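Local atomic coordinates of substrate binding periplasmic protein (PDB entry 3LOP), a protein that binds leucine in the cleft between its two lobes and probably delivers such a solute to a membrane transporter in the bacterial periplasm. Residues T83-E87 with E150-G154; I9-P13 with L25-A29; D115-I121 with F332-P338. The contacts are given in a common frame with arbitrary orientation. Residues are numbered along the deposited sequence.

Contact 1 (T83-E87 with E150-G154); sequences TANVE and EDALG. With LEU (leucine), chain B.
Two helix N-termini face each other across the ligand cleft of a periplasmic binding protein: 83-87 opens helix 83-91 of one lobe, and D151 (phi/psi -171/-164) is the N-cap of helix 152-166 of the other. The closest CA pairs are A84 with A152 (5.5 Å) and T83 with L153 (5.7 Å). T83 (chi1 m) points toward 150-154, its CG2 3.5 Å from A152 CB; its hydroxyl is hydrogen-bonded to T107. T83 and L153 line the leucine pocket, L153 (chi1 t, chi2 p) with CD1 3.3 Å from CD1 of the ligand. A84 sets CB 4.4 Å from A152 CB and 3.8 Å from D151 OD2, and a water accepts from A84 N (3.0 Å) and donates to D151 OD2 (2.6 Å). D151 OD2 also forms a salt bridge with R180; D151 OD1 (chi1 p) accepts from L153 N (2.9 Å), the capping bond. One turn on, with E87 N bonded to T83 O (3.0 Å), E87 brings OE1 to 3.5 Å from A152 CB, while its OE2 bonds S111. Without direct hydrogen bonds, the lobes meet through small methyl contacts, carboxylate oxygens and a bridging water, consistent with a cleft that can reopen.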
ATOM      1  N   THR A  83       6.380   0.654   6.745  1.00  2.29           N
ATOM      2  CA  THR A  83       7.646   0.002   6.449  1.00  3.39           C
ATOM      3  C   THR A  83       8.351  -0.365   7.750  1.00  3.20           C
ATOM      4  O   THR A  83       8.851  -1.481   7.898  1.00  4.30           O
ATOM      5  CB  THR A  83       8.566   0.926   5.614  1.00  3.33           C
ATOM      6  OG1 THR A  83       8.011   1.084   4.304  1.00  5.18           O
ATOM      7  CG2 THR A  83       9.958   0.335   5.482  1.00  3.74           C
ATOM      8  N   ALA A  84       8.386   0.573   8.695  1.00  3.14           N
ATOM      9  CA  ALA A  84       9.045   0.318   9.974  1.00  3.46           C
ATOM     10  C   ALA A  84       8.339  -0.787  10.751  1.00  3.96           C
ATOM     11  O   ALA A  84       8.982  -1.595  11.420  1.00  5.22           O
ATOM     12  CB  ALA A  84       9.092   1.600  10.814  1.00  3.24           C
ATOM     13  N   ASN A  85       7.014  -0.824  10.655  1.00  4.37           N
ATOM     14  CA  ASN A  85       6.229  -1.825  11.361  1.00  3.92           C
ATOM     15  C   ASN A  85       6.509  -3.232  10.846  1.00  3.67           C
ATOM     16  O   ASN A  85       6.728  -4.152  11.629  1.00  3.45           O
ATOM     17  CB  ASN A  85       4.737  -1.501  11.238  1.00  3.75           C
ATOM     18  CG  ASN A  85       4.388  -0.148  11.836  1.00  4.96           C
ATOM     19  OD1 ASN A  85       3.762  -0.061  12.896  1.00  6.38           O
ATOM     20  ND2 ASN A  85       4.801   0.914  11.161  1.00  2.16           N
ATOM     21  N   VAL A  86       6.513  -3.399   9.530  1.00  4.14           N
ATOM     22  CA  VAL A  86       6.776  -4.711   8.965  1.00  4.45           C
ATOM     23  C   VAL A  86       8.226  -5.120   9.202  1.00  4.44           C
ATOM     24  O   VAL A  86       8.501  -6.277   9.506  1.00  4.20           O
ATOM     25  CB  VAL A  86       6.478  -4.751   7.457  1.00  5.30           C
ATOM     26  CG1 VAL A  86       6.812  -6.131   6.903  1.00  4.93           C
ATOM     27  CG2 VAL A  86       5.012  -4.427   7.213  1.00  7.62           C
ATOM     28  N   GLU A  87       9.153  -4.177   9.068  1.00  5.13           N
ATOM     29  CA  GLU A  87      10.557  -4.505   9.284  1.00  5.13           C
ATOM     30  C   GLU A  87      10.793  -4.970  10.720  1.00  5.62           C
ATOM     31  O   GLU A  87      11.682  -5.784  10.969  1.00  6.54           O
ATOM     32  CB  GLU A  87      11.456  -3.313   8.924  1.00  6.20           C
ATOM     33  CG  GLU A  87      11.407  -2.976   7.434  1.00  7.95           C
ATOM     34  CD  GLU A  87      12.407  -1.913   7.010  1.00  9.56           C
ATOM     35  OE1 GLU A  87      12.836  -1.110   7.863  1.00 10.65           O
ATOM     36  OE2 GLU A  87      12.751  -1.870   5.808  1.00  9.87           O
ATOM     37  N   GLU A 150      10.430  10.791   8.590  1.00  5.76           N
ATOM     38  CA  GLU A 150      11.645  10.576   9.364  1.00  7.84           C
ATOM     39  C   GLU A 150      11.747   9.178   9.970  1.00  7.59           C
ATOM     40  O   GLU A 150      11.736   9.008  11.192  1.00  8.74           O
ATOM     41  CB  GLU A 150      11.753  11.642  10.455  1.00 11.19           C
ATOM     42  CG  GLU A 150      13.119  11.720  11.106  1.00 19.17           C
ATOM     43  CD  GLU A 150      13.322  13.020  11.854  1.00 22.61           C
ATOM     44  OE1 GLU A 150      12.480  13.347  12.719  1.00 26.82           O
ATOM     45  OE2 GLU A 150      14.322  13.716  11.574  1.00 27.28           O
ATOM     46  N   ASP A 151      11.844   8.185   9.091  1.00  6.58           N
ATOM     47  CA  ASP A 151      11.968   6.786   9.481  1.00  7.00           C
ATOM     48  C   ASP A 151      12.268   5.947   8.239  1.00  6.71           C
ATOM     49  O   ASP A 151      12.657   6.489   7.201  1.00  7.11           O
ATOM     50  CB  ASP A 151      10.690   6.301  10.189  1.00  7.33           C
ATOM     51  CG  ASP A 151       9.577   5.928   9.228  1.00  7.76           C
ATOM     52  OD1 ASP A 151       9.588   6.396   8.071  1.00  7.55           O
ATOM     53  OD2 ASP A 151       8.676   5.167   9.649  1.00  8.59           O
ATOM     54  N   ALA A 152      12.092   4.632   8.336  1.00  6.27           N
ATOM     55  CA  ALA A 152      12.376   3.738   7.213  1.00  6.11           C
ATOM     56  C   ALA A 152      11.700   4.118   5.891  1.00  5.82           C
ATOM     57  O   ALA A 152      12.298   3.966   4.825  1.00  6.64           O
ATOM     58  CB  ALA A 152      12.017   2.307   7.590  1.00  7.60           C
ATOM     59  N   LEU A 153      10.463   4.604   5.948  1.00  5.38           N
ATOM     60  CA  LEU A 153       9.763   4.989   4.725  1.00  4.67           C
ATOM     61  C   LEU A 153      10.505   6.113   4.013  1.00  4.88           C
ATOM     62  O   LEU A 153      10.726   6.049   2.804  1.00  4.83           O
ATOM     63  CB  LEU A 153       8.329   5.444   5.029  1.00  4.84           C
ATOM     64  CG  LEU A 153       7.609   6.121   3.851  1.00  4.76           C
ATOM     65  CD1 LEU A 153       7.521   5.153   2.679  1.00  5.46           C
ATOM     66  CD2 LEU A 153       6.223   6.580   4.278  1.00  3.39           C
ATOM     67  N   GLY A 154      10.885   7.143   4.766  1.00  5.12           N
ATOM     68  CA  GLY A 154      11.598   8.267   4.182  1.00  6.29           C
ATOM     69  C   GLY A 154      12.946   7.860   3.619  1.00  6.88           C
ATOM     70  O   GLY A 154      13.374   8.365   2.580  1.00  6.73           O
TER
HETATM   71  N   LEU B 400       2.524   1.261   4.584  1.00  4.82           N
HETATM   72  CA  LEU B 400       2.455   2.743   4.725  1.00  7.09           C
HETATM   73  C   LEU B 400       1.205   3.272   4.051  1.00  7.25           C
HETATM   74  O   LEU B 400       0.792   4.392   4.408  1.00  7.88           O
HETATM   75  CB  LEU B 400       3.683   3.365   4.086  1.00  3.61           C
HETATM   76  CG  LEU B 400       4.883   2.586   4.611  1.00  7.47           C
HETATM   77  CD1 LEU B 400       5.876   2.392   3.554  1.00  1.00           C
HETATM   78  CD2 LEU B 400       5.469   3.282   5.773  1.00  1.00           C
HETATM   79  OXT LEU B 400       0.664   2.560   3.174  1.00  8.31           O
HETATM   80  O   HOH W   1       7.109   3.266   8.747  1.00  6.44           O

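Contact 2 (I9-P13 with L25-A29); sequences IQSLP and LNAGA
Q10 loses the most surface here, 61 Å², followed by L12 and N26 at 42 Å² each. Q10 and L12, two apart on strand 9-12, both send CB toward helix 25-29. The axes of the short segments run nearly antiparallel, at 163°, and approach to 10.3 Å; the nearest CA pair is Q10 with N26, 7.6 Å. Q10 is extended from a chi1 m, chi2 t start, so its amide end arrives over the helix and reaches A29; as modelled, Q10 OE1 lies 2.9 Å from N26 OD1. Such a helix antiparallel to its strand belongs to the beta-alpha-beta crossover of strand 6-12, helix 19-38 and strand 47-53, which contributes two neighbouring strands to the parallel sheet of the N-terminal lobe. L12, with chi1 at an off-rotamer 30° and chi2 p, rests CD2 4.0 Å from L25 CB, 4.0 Å from N26 N and 4.1 Å from N26 CB. N26 (chi1 t) leaves the helix sideways and also touches L49 and A51 of strand 47-53. The helix is regular, with A29 N bonded to L25 O at 3.1 Å; L25 (chi1 m, chi2 t) points toward the strand and also touches V81.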
ATOM      1  N   ILE A   9      -5.592 -12.964  10.211  1.00  4.20           N
ATOM      2  CA  ILE A   9      -5.472 -11.786  11.068  1.00  4.61           C
ATOM      3  C   ILE A   9      -4.887 -10.560  10.376  1.00  4.68           C
ATOM      4  O   ILE A   9      -4.243 -10.658   9.334  1.00  4.96           O
ATOM      5  CB  ILE A   9      -4.618 -12.085  12.324  1.00  5.24           C
ATOM      6  CG1 ILE A   9      -3.209 -12.521  11.920  1.00  5.41           C
ATOM      7  CG2 ILE A   9      -5.292 -13.164  13.168  1.00  6.94           C
ATOM      8  CD1 ILE A   9      -2.251 -12.632  13.097  1.00  8.00           C
ATOM      9  N   GLN A  10      -5.138  -9.403  10.977  1.00  5.51           N
ATOM     10  CA  GLN A  10      -4.640  -8.128  10.477  1.00  5.02           C
ATOM     11  C   GLN A  10      -4.291  -7.231  11.652  1.00  5.36           C
ATOM     12  O   GLN A  10      -5.028  -7.174  12.634  1.00  5.47           O
ATOM     13  CB  GLN A  10      -5.699  -7.381   9.658  1.00  6.50           C
ATOM     14  CG  GLN A  10      -5.932  -7.839   8.237  1.00  8.45           C
ATOM     15  CD  GLN A  10      -6.841  -6.872   7.498  1.00  7.12           C
ATOM     16  OE1 GLN A  10      -7.896  -6.494   8.005  1.00  8.03           O
ATOM     17  NE2 GLN A  10      -6.435  -6.463   6.302  1.00  8.01           N
ATOM     18  N   SER A  11      -3.158  -6.545  11.553  1.00  4.17           N
ATOM     19  CA  SER A  11      -2.764  -5.574  12.563  1.00  2.58           C
ATOM     20  C   SER A  11      -2.539  -4.342  11.715  1.00  3.52           C
ATOM     21  O   SER A  11      -1.730  -4.363  10.792  1.00  3.87           O
ATOM     22  CB  SER A  11      -1.459  -5.952  13.270  1.00  2.48           C
ATOM     23  OG  SER A  11      -1.135  -4.960  14.243  1.00  4.45           O
ATOM     24  N   LEU A  12      -3.280  -3.280  11.995  1.00  2.60           N
ATOM     25  CA  LEU A  12      -3.128  -2.064  11.222  1.00  3.60           C
ATOM     26  C   LEU A  12      -3.687  -0.871  11.978  1.00  3.01           C
ATOM     27  O   LEU A  12      -4.332  -1.026  13.019  1.00  2.64           O
ATOM     28  CB  LEU A  12      -3.795  -2.220   9.845  1.00  7.02           C
ATOM     29  CG  LEU A  12      -5.003  -3.149   9.717  1.00  5.02           C
ATOM     30  CD1 LEU A  12      -6.150  -2.614  10.555  1.00  7.28           C
ATOM     31  CD2 LEU A  12      -5.415  -3.274   8.254  1.00  7.35           C
ATOM     32  N   PRO A  13      -3.431   0.342  11.473  1.00  2.90           N
ATOM     33  CA  PRO A  13      -3.906   1.573  12.113  1.00  4.16           C
ATOM     34  C   PRO A  13      -5.389   1.838  11.914  1.00  5.17           C
ATOM     35  O   PRO A  13      -5.820   2.173  10.811  1.00  5.31           O
ATOM     36  CB  PRO A  13      -3.047   2.660  11.463  1.00  3.77           C
ATOM     37  CG  PRO A  13      -1.854   1.912  10.918  1.00  6.20           C
ATOM     38  CD  PRO A  13      -2.471   0.656  10.403  1.00  3.73           C
ATOM     39  N   LEU A  25      -7.849  -0.614   4.205  1.00  2.72           N
ATOM     40  CA  LEU A  25      -7.285  -1.933   3.947  1.00  2.66           C
ATOM     41  C   LEU A  25      -8.131  -2.998   4.641  1.00  2.92           C
ATOM     42  O   LEU A  25      -8.417  -4.048   4.066  1.00  4.64           O
ATOM     43  CB  LEU A  25      -5.839  -1.996   4.442  1.00  4.17           C
ATOM     44  CG  LEU A  25      -4.860  -1.183   3.588  1.00  3.67           C
ATOM     45  CD1 LEU A  25      -3.602  -0.902   4.376  1.00  4.21           C
ATOM     46  CD2 LEU A  25      -4.535  -1.943   2.308  1.00  4.43           C
ATOM     47  N   ASN A  26      -8.536  -2.725   5.878  1.00  3.61           N
ATOM     48  CA  ASN A  26      -9.365  -3.672   6.607  1.00  3.53           C
ATOM     49  C   ASN A  26     -10.733  -3.808   5.940  1.00  4.27           C
ATOM     50  O   ASN A  26     -11.257  -4.912   5.805  1.00  4.09           O
ATOM     51  CB  ASN A  26      -9.554  -3.222   8.053  1.00  4.51           C
ATOM     52  CG  ASN A  26     -10.565  -4.074   8.793  1.00  4.23           C
ATOM     53  OD1 ASN A  26     -10.326  -5.254   9.063  1.00  7.63           O
ATOM     54  ND2 ASN A  26     -11.709  -3.487   9.109  1.00  5.86           N
ATOM     55  N   ALA A  27     -11.308  -2.686   5.522  1.00  3.66           N
ATOM     56  CA  ALA A  27     -12.615  -2.712   4.874  1.00  3.35           C
ATOM     57  C   ALA A  27     -12.586  -3.546   3.597  1.00  3.67           C
ATOM     58  O   ALA A  27     -13.518  -4.298   3.318  1.00  3.84           O
ATOM     59  CB  ALA A  27     -13.073  -1.297   4.560  1.00  3.02           C
ATOM     60  N   GLY A  28     -11.521  -3.405   2.818  1.00  3.15           N
ATOM     61  CA  GLY A  28     -11.419  -4.166   1.588  1.00  2.70           C
ATOM     62  C   GLY A  28     -11.263  -5.655   1.825  1.00  3.31           C
ATOM     63  O   GLY A  28     -11.874  -6.470   1.134  1.00  2.76           O
ATOM     64  N   ALA A  29     -10.444  -6.018   2.804  1.00  4.02           N
ATOM     65  CA  ALA A  29     -10.228  -7.428   3.110  1.00  3.21           C
ATOM     66  C   ALA A  29     -11.496  -8.039   3.701  1.00  4.17           C
ATOM     67  O   ALA A  29     -11.898  -9.144   3.329  1.00  4.85           O
ATOM     68  CB  ALA A  29      -9.061  -7.580   4.085  1.00  3.51           C
TER

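Contact 3 (D115-I121 with F332-P338); sequences DPLVFPI and FTDRSRP
The guanidinium of R335 plays two roles at once: it lies flat on the F119 ring, planes at 5° and R335 CZ 4.0 Å from the ring centroid in a cation-pi stack, while its nitrogens bond backbone carbonyls. R335 NH1 donates to P116 O (3.0 Å), and R335 NH2 to V118 O (2.9 Å) and, weakly, to P116 O (3.0 Å); chi1 to chi3 of R335 are all m. The carbonyls are presented by a type I turn from D115 to V118, closed by V118 N to D115 O (3.0 Å); D115 OD1 also accepts from L117 N (2.8 Å), an Asx turn. V118-F119 is the edge strand of the N-terminal lobe's parallel sheet, and the loop after strand 329-331 packs against it, with CA pairs P120-P338 at 5.1 Å and F119-F332 at 7.2 Å. F119 (chi1 m) turns its edge to the face of F332 in a T-shaped pair, centroids 5.2 Å apart and planes at 72°, with F119 CB 4.0 Å from the F332 centroid as a CH-pi contact. F332 CE1 reaches P120 O at 3.3 Å and F332 CZ reaches I121 CG1 at 3.8 Å.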
ATOM      1  N   ASP A 115      12.370 -11.759   3.066  1.00 10.97           N
ATOM      2  CA  ASP A 115      11.973 -12.645   4.158  1.00 10.26           C
ATOM      3  C   ASP A 115      11.102 -13.783   3.631  1.00  8.69           C
ATOM      4  O   ASP A 115      10.084 -13.545   2.981  1.00  8.47           O
ATOM      5  CB  ASP A 115      11.215 -11.851   5.225  1.00 10.55           C
ATOM      6  CG  ASP A 115      11.016 -12.637   6.507  1.00 12.65           C
ATOM      7  OD1 ASP A 115      10.342 -13.688   6.474  1.00 13.09           O
ATOM      8  OD2 ASP A 115      11.536 -12.201   7.555  1.00 14.19           O
ATOM      9  N   PRO A 116      11.478 -15.038   3.924  1.00  9.31           N
ATOM     10  CA  PRO A 116      10.713 -16.198   3.457  1.00  8.70           C
ATOM     11  C   PRO A 116       9.226 -16.209   3.806  1.00  7.55           C
ATOM     12  O   PRO A 116       8.435 -16.864   3.127  1.00  7.22           O
ATOM     13  CB  PRO A 116      11.471 -17.378   4.071  1.00 10.72           C
ATOM     14  CG  PRO A 116      12.027 -16.800   5.333  1.00 12.66           C
ATOM     15  CD  PRO A 116      12.539 -15.456   4.858  1.00  9.78           C
ATOM     16  N   LEU A 117       8.844 -15.490   4.858  1.00  5.18           N
ATOM     17  CA  LEU A 117       7.442 -15.450   5.264  1.00  5.17           C
ATOM     18  C   LEU A 117       6.682 -14.211   4.803  1.00  4.29           C
ATOM     19  O   LEU A 117       5.492 -14.074   5.089  1.00  4.68           O
ATOM     20  CB  LEU A 117       7.330 -15.593   6.785  1.00  6.22           C
ATOM     21  CG  LEU A 117       7.579 -17.017   7.291  1.00  7.59           C
ATOM     22  CD1 LEU A 117       7.588 -17.047   8.811  1.00  8.90           C
ATOM     23  CD2 LEU A 117       6.492 -17.934   6.745  1.00  8.39           C
ATOM     24  N   VAL A 118       7.358 -13.313   4.095  1.00  4.29           N
ATOM     25  CA  VAL A 118       6.697 -12.107   3.606  1.00  4.62           C
ATOM     26  C   VAL A 118       6.446 -12.230   2.109  1.00  4.35           C
ATOM     27  O   VAL A 118       7.363 -12.503   1.332  1.00  4.74           O
ATOM     28  CB  VAL A 118       7.537 -10.850   3.901  1.00  4.28           C
ATOM     29  CG1 VAL A 118       6.805  -9.611   3.419  1.00  5.60           C
ATOM     30  CG2 VAL A 118       7.796 -10.746   5.399  1.00  6.39           C
ATOM     31  N   PHE A 119       5.190 -12.028   1.715  1.00  3.96           N
ATOM     32  CA  PHE A 119       4.780 -12.141   0.321  1.00  3.03           C
ATOM     33  C   PHE A 119       4.247 -10.834  -0.260  1.00  3.74           C
ATOM     34  O   PHE A 119       3.033 -10.608  -0.304  1.00  3.33           O
ATOM     35  CB  PHE A 119       3.713 -13.234   0.178  1.00  3.62           C
ATOM     36  CG  PHE A 119       4.204 -14.611   0.533  1.00  3.91           C
ATOM     37  CD1 PHE A 119       4.331 -15.007   1.863  1.00  4.73           C
ATOM     38  CD2 PHE A 119       4.557 -15.508  -0.471  1.00  4.48           C
ATOM     39  CE1 PHE A 119       4.804 -16.278   2.183  1.00  5.57           C
ATOM     40  CE2 PHE A 119       5.030 -16.782  -0.161  1.00  5.04           C
ATOM     41  CZ  PHE A 119       5.155 -17.168   1.167  1.00  4.99           C
ATOM     42  N   PRO A 120       5.151  -9.952  -0.712  1.00  3.53           N
ATOM     43  CA  PRO A 120       4.726  -8.675  -1.289  1.00  3.29           C
ATOM     44  C   PRO A 120       3.983  -8.908  -2.596  1.00  3.63           C
ATOM     45  O   PRO A 120       4.389  -9.739  -3.413  1.00  4.26           O
ATOM     46  CB  PRO A 120       6.047  -7.936  -1.496  1.00  5.28           C
ATOM     47  CG  PRO A 120       7.018  -9.053  -1.773  1.00  5.11           C
ATOM     48  CD  PRO A 120       6.620 -10.086  -0.739  1.00  5.58           C
ATOM     49  N   ILE A 121       2.893  -8.174  -2.793  1.00  3.29           N
ATOM     50  CA  ILE A 121       2.112  -8.309  -4.013  1.00  3.81           C
ATOM     51  C   ILE A 121       2.380  -7.166  -4.988  1.00  4.00           C
ATOM     52  O   ILE A 121       2.858  -7.384  -6.097  1.00  5.10           O
ATOM     53  CB  ILE A 121       0.599  -8.354  -3.699  1.00  4.08           C
ATOM     54  CG1 ILE A 121       0.265  -9.643  -2.942  1.00  2.65           C
ATOM     55  CG2 ILE A 121      -0.211  -8.255  -4.989  1.00  4.13           C
ATOM     56  CD1 ILE A 121      -1.190  -9.742  -2.496  1.00  2.85           C
ATOM     57  N   PHE A 332       4.377 -15.882  -6.997  1.00  5.86           N
ATOM     58  CA  PHE A 332       5.245 -15.915  -5.823  1.00  7.17           C
ATOM     59  C   PHE A 332       6.365 -16.943  -5.938  1.00  9.68           C
ATOM     60  O   PHE A 332       7.102 -17.159  -4.977  1.00 12.28           O
ATOM     61  CB  PHE A 332       4.444 -16.229  -4.550  1.00  6.84           C
ATOM     62  CG  PHE A 332       3.516 -15.128  -4.109  1.00  5.88           C
ATOM     63  CD1 PHE A 332       3.935 -13.799  -4.082  1.00  6.37           C
ATOM     64  CD2 PHE A 332       2.239 -15.435  -3.651  1.00  6.54           C
ATOM     65  CE1 PHE A 332       3.093 -12.793  -3.599  1.00  5.54           C
ATOM     66  CE2 PHE A 332       1.389 -14.436  -3.165  1.00  7.22           C
ATOM     67  CZ  PHE A 332       1.820 -13.114  -3.140  1.00  8.32           C
ATOM     68  N   THR A 333       6.503 -17.582  -7.096  1.00 10.56           N
ATOM     69  CA  THR A 333       7.549 -18.593  -7.255  1.00 11.41           C
ATOM     70  C   THR A 333       8.955 -17.998  -7.203  1.00 11.99           C
ATOM     71  O   THR A 333       9.911 -18.684  -6.836  1.00 14.52           O
ATOM     72  CB  THR A 333       7.372 -19.405  -8.561  1.00 12.35           C
ATOM     73  OG1 THR A 333       7.472 -18.541  -9.697  1.00 12.83           O
ATOM     74  CG2 THR A 333       6.020 -20.100  -8.566  1.00 12.40           C
ATOM     75  N   ASP A 334       9.078 -16.726  -7.573  1.00 11.77           N
ATOM     76  CA  ASP A 334      10.358 -16.022  -7.528  1.00 11.77           C
ATOM     77  C   ASP A 334      10.270 -15.091  -6.323  1.00 11.13           C
ATOM     78  O   ASP A 334       9.649 -14.030  -6.397  1.00 11.68           O
ATOM     79  CB  ASP A 334      10.568 -15.198  -8.802  1.00 12.91           C
ATOM     80  CG  ASP A 334      11.887 -14.445  -8.798  1.00 15.79           C
ATOM     81  OD1 ASP A 334      12.601 -14.496  -7.771  1.00 15.76           O
ATOM     82  OD2 ASP A 334      12.212 -13.804  -9.820  1.00 19.15           O
ATOM     83  N   ARG A 335      10.891 -15.487  -5.217  1.00 10.43           N
ATOM     84  CA  ARG A 335      10.834 -14.704  -3.987  1.00 10.08           C
ATOM     85  C   ARG A 335      11.649 -13.411  -3.988  1.00 10.33           C
ATOM     86  O   ARG A 335      11.565 -12.626  -3.042  1.00 11.28           O
ATOM     87  CB  ARG A 335      11.259 -15.572  -2.793  1.00 10.00           C
ATOM     88  CG  ARG A 335      10.483 -16.882  -2.623  1.00 10.82           C
ATOM     89  CD  ARG A 335       8.970 -16.666  -2.581  1.00 11.84           C
ATOM     90  NE  ARG A 335       8.541 -15.772  -1.506  1.00  9.63           N
ATOM     91  CZ  ARG A 335       8.522 -16.092  -0.215  1.00 10.29           C
ATOM     92  NH1 ARG A 335       8.908 -17.297   0.183  1.00 11.80           N
ATOM     93  NH2 ARG A 335       8.116 -15.203   0.681  1.00  8.83           N
ATOM     94  N   SER A 336      12.420 -13.170  -5.044  1.00  9.98           N
ATOM     95  CA  SER A 336      13.246 -11.966  -5.107  1.00 11.00           C
ATOM     96  C   SER A 336      12.525 -10.727  -5.632  1.00 11.08           C
ATOM     97  O   SER A 336      13.097  -9.638  -5.663  1.00 12.01           O
ATOM     98  CB  SER A 336      14.487 -12.223  -5.967  1.00 11.13           C
ATOM     99  OG  SER A 336      14.144 -12.364  -7.335  1.00 13.70           O
ATOM    100  N   ARG A 337      11.269 -10.886  -6.035  1.00 10.98           N
ATOM    101  CA  ARG A 337      10.499  -9.764  -6.566  1.00 11.00           C
ATOM    102  C   ARG A 337       9.052  -9.802  -6.096  1.00  8.03           C
ATOM    103  O   ARG A 337       8.595 -10.805  -5.555  1.00  7.72           O
ATOM    104  CB  ARG A 337      10.526  -9.798  -8.094  1.00 14.77           C
ATOM    105  CG  ARG A 337      10.135 -11.147  -8.671  1.00 19.65           C
ATOM    106  CD  ARG A 337      10.083 -11.109 -10.188  1.00 24.39           C
ATOM    107  NE  ARG A 337      11.183 -10.331 -10.749  1.00 29.65           N
ATOM    108  CZ  ARG A 337      11.502 -10.311 -12.039  1.00 32.50           C
ATOM    109  NH1 ARG A 337      10.810 -11.033 -12.909  1.00 34.22           N
ATOM    110  NH2 ARG A 337      12.511  -9.558 -12.460  1.00 33.93           N
ATOM    111  N   PRO A 338       8.316  -8.693  -6.282  1.00  6.68           N
ATOM    112  CA  PRO A 338       6.912  -8.653  -5.862  1.00  6.04           C
ATOM    113  C   PRO A 338       6.081  -9.628  -6.692  1.00  6.70           C
ATOM    114  O   PRO A 338       6.420  -9.923  -7.839  1.00  6.63           O
ATOM    115  CB  PRO A 338       6.511  -7.203  -6.124  1.00  6.45           C
ATOM    116  CG  PRO A 338       7.806  -6.454  -5.958  1.00  7.03           C
ATOM    117  CD  PRO A 338       8.784  -7.353  -6.677  1.00  7.40           C
TER

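How the contacts relate
From the N terminus, contact 2 closes first, a short loop of 11 intervening residues within the first beta-alpha-beta unit. It is complete before contact 1 opens at 83-87. Contact 3 begins at 115-121, inside the loop that contact 1 closes at 150-154, and ends only at 332-338, so these two cross. Contact 1 spans the cleft between the lobes, whereas contact 2 packs a helix on an inner strand of the five-stranded parallel sheet and contact 3 covers that sheet's edge strand 118-119 with a chain segment that has returned from the other lobe. Centres lie about 18 to 20 Å apart, and no two contacts touch.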